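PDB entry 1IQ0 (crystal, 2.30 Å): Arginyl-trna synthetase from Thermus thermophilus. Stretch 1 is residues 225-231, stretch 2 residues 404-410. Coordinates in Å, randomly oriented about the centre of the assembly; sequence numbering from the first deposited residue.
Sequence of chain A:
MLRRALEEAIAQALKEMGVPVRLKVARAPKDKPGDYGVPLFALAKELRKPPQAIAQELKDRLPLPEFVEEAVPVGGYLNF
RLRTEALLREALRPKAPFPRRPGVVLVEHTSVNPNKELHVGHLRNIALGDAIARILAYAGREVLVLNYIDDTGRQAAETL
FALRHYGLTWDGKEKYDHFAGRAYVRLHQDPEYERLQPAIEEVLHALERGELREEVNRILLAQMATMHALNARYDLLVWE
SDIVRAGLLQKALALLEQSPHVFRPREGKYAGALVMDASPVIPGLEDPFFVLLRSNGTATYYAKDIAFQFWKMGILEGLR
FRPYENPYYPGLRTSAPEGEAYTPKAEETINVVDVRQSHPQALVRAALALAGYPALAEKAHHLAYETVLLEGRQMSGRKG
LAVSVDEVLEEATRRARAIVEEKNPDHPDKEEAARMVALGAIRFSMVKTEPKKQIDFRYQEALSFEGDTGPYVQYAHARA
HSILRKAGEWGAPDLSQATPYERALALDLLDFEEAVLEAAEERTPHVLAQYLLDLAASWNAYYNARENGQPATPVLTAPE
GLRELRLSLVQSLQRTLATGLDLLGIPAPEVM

Stretch 1 225-231: ATMHALN
Stretch 2 (404-410) SVDEVLE

The two stretches lie far apart in sequence but pack as two helical segments of one chain. Residues 225-229 end a helix that begins earlier; residues 405-410 begin one that continues. Their N-to-C directions differ by 38°, and the axes come no closer than 10.6 Å. In register, CA of Thr 226 is 6.5 Å from CA of Asp 406, and CA of Ala 229 is 8.5 Å from CA of Leu 409.

One hydrogen bond crosses the contact. Thr 226 OG1 donates to Asp 406 OD1 at 2.7 Å. Thr 226 points its CA-CB bond toward the other stretch, with chi1 m (-54°). Asp 406 starts sideways, but chi1 m (-70°) and chi2 -28° bring its carboxylate nearer. Its OD2 is bonded elsewhere in the structure.

The remaining contacts are apolar. Thr 226 also serves here: its CG2 lies 3.5 Å from Val 405 CG1, so one short side chain offers both a hydroxyl and a methyl. Val 405 points toward stretch 1, with chi1 t (170°). Leu 409 (m, t) also points toward stretch 1; its CD1 is 4.0 Å from Ala 229 CB, and its CD2 is 3.9 Å from Leu 230 CD2. Ala 229 points toward stretch 2 and offers just its CB. Leu 230 (m, t) leaves sideways, yet its end reaches across, placing CD1 4.1 Å from Val 405 CG1. The contact buries 236 Å² in all, most on Thr 226 (61 Å²) and Leu 409 (52 Å²). Thr 226, Leu 230 and Val 405 are buried; the branched apolar side chains fill space without needing polar partners.

Hydrogen bonds also mark the helix ends. Ser 404 (phi/psi -74/157, chi1 p) caps its helix: OG accepts from Glu 407 N at 3.2 Å. Val 405 to Glu 410 are helical; Leu 409 N bonds Val 405 O at 2.9 Å. Stretch 1 closes in a Schellman motif, with Leu 230 at -87/3 and Asn 231 at 61/39. Asn 231 N bonds His 228 O at 2.9 Å.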

# COMPACT_ATOMS: atom_id res chain seq x y z
N ALA A 225 -14.82 7.55 -10.50
CA ALA A 225 -15.91 6.76 -9.94
C ALA A 225 -15.38 5.35 -9.66
O ALA A 225 -15.77 4.71 -8.68
CB ALA A 225 -17.08 6.70 -10.93
N THR A 226 -14.48 4.89 -10.52
CA THR A 226 -13.87 3.57 -10.37
C THR A 226 -12.91 3.58 -9.17
O THR A 226 -12.89 2.64 -8.37
CB THR A 226 -13.09 3.18 -11.64
OG1 THR A 226 -13.95 3.30 -12.78
CG2 THR A 226 -12.57 1.75 -11.54
N MET A 227 -12.13 4.65 -9.04
CA MET A 227 -11.19 4.79 -7.93
C MET A 227 -11.96 4.74 -6.62
O MET A 227 -11.56 4.08 -5.67
CB MET A 227 -10.45 6.12 -8.03
CG MET A 227 -9.52 6.25 -9.23
SD MET A 227 -8.93 7.95 -9.46
CE MET A 227 -8.60 7.95 -11.27
N HIS A 228 -13.09 5.45 -6.59
CA HIS A 228 -13.95 5.51 -5.42
C HIS A 228 -14.53 4.12 -5.09
O HIS A 228 -14.56 3.73 -3.93
CB HIS A 228 -15.10 6.49 -5.67
CG HIS A 228 -16.04 6.62 -4.51
ND1 HIS A 228 -15.69 7.27 -3.35
CD2 HIS A 228 -17.29 6.15 -4.32
CE1 HIS A 228 -16.69 7.19 -2.49
NE2 HIS A 228 -17.68 6.52 -3.06
N ALA A 229 -14.97 3.39 -6.11
CA ALA A 229 -15.54 2.06 -5.90
C ALA A 229 -14.48 1.09 -5.40
O ALA A 229 -14.81 0.06 -4.82
CB ALA A 229 -16.16 1.54 -7.19
N LEU A 230 -13.21 1.40 -5.63
CA LEU A 230 -12.13 0.54 -5.17
C LEU A 230 -11.74 0.90 -3.75
O LEU A 230 -10.82 0.33 -3.19
CB LEU A 230 -10.92 0.66 -6.10
CG LEU A 230 -11.07 0.00 -7.47
CD1 LEU A 230 -9.86 0.33 -8.33
CD2 LEU A 230 -11.22 -1.51 -7.31
N ASN A 231 -12.46 1.86 -3.18
CA ASN A 231 -12.24 2.34 -1.82
C ASN A 231 -10.84 2.94 -1.61
O ASN A 231 -10.22 2.76 -0.57
CB ASN A 231 -12.51 1.21 -0.81
CG ASN A 231 -12.59 1.72 0.63
OD1 ASN A 231 -13.08 2.83 0.89
ND2 ASN A 231 -12.13 0.91 1.57
N SER A 404 -11.86 -3.96 -18.59
CA SER A 404 -11.83 -2.80 -17.71
C SER A 404 -12.05 -3.19 -16.26
O SER A 404 -12.64 -4.23 -15.96
CB SER A 404 -12.91 -1.81 -18.11
OG SER A 404 -14.19 -2.33 -17.79
N VAL A 405 -11.58 -2.33 -15.36
CA VAL A 405 -11.73 -2.56 -13.94
C VAL A 405 -13.21 -2.54 -13.59
O VAL A 405 -13.66 -3.31 -12.73
CB VAL A 405 -11.00 -1.47 -13.13
CG1 VAL A 405 -11.36 -1.58 -11.64
CG2 VAL A 405 -9.50 -1.61 -13.32
N ASP A 406 -13.97 -1.68 -14.24
CA ASP A 406 -15.40 -1.60 -13.97
C ASP A 406 -16.10 -2.92 -14.27
O ASP A 406 -17.07 -3.28 -13.59
CB ASP A 406 -16.04 -0.48 -14.79
CG ASP A 406 -15.63 0.90 -14.30
OD1 ASP A 406 -15.32 1.04 -13.09
OD2 ASP A 406 -15.62 1.83 -15.12
N GLU A 407 -15.62 -3.65 -15.27
CA GLU A 407 -16.21 -4.93 -15.61
C GLU A 407 -15.81 -5.98 -14.58
O GLU A 407 -16.64 -6.79 -14.19
CB GLU A 407 -15.78 -5.38 -17.01
CG GLU A 407 -16.32 -4.50 -18.12
CD GLU A 407 -15.79 -4.90 -19.48
OE1 GLU A 407 -16.11 -6.03 -19.93
OE2 GLU A 407 -15.07 -4.10 -20.10
N VAL A 408 -14.55 -5.96 -14.16
CA VAL A 408 -14.11 -6.93 -13.16
C VAL A 408 -14.93 -6.70 -11.90
O VAL A 408 -15.35 -7.65 -11.24
CB VAL A 408 -12.61 -6.79 -12.85
CG1 VAL A 408 -12.23 -7.73 -11.69
CG2 VAL A 408 -11.78 -7.16 -14.08
N LEU A 409 -15.18 -5.43 -11.57
CA LEU A 409 -15.97 -5.10 -10.39
C LEU A 409 -17.39 -5.65 -10.51
O LEU A 409 -17.89 -6.30 -9.59
CB LEU A 409 -16.02 -3.59 -10.18
CG LEU A 409 -14.76 -2.92 -9.63
CD1 LEU A 409 -14.96 -1.41 -9.55
CD2 LEU A 409 -14.44 -3.48 -8.26
N GLU A 410 -18.04 -5.40 -11.65
CA GLU A 410 -19.41 -5.86 -11.84
C GLU A 410 -19.52 -7.38 -11.84
O GLU A 410 -20.43 -7.93 -11.23
CB GLU A 410 -20.00 -5.31 -13.14
CG GLU A 410 -19.39 -5.87 -14.41
CD GLU A 410 -20.23 -5.58 -15.64
OE1 GLU A 410 -19.80 -5.93 -16.76
OE2 GLU A 410 -21.33 -5.00 -15.49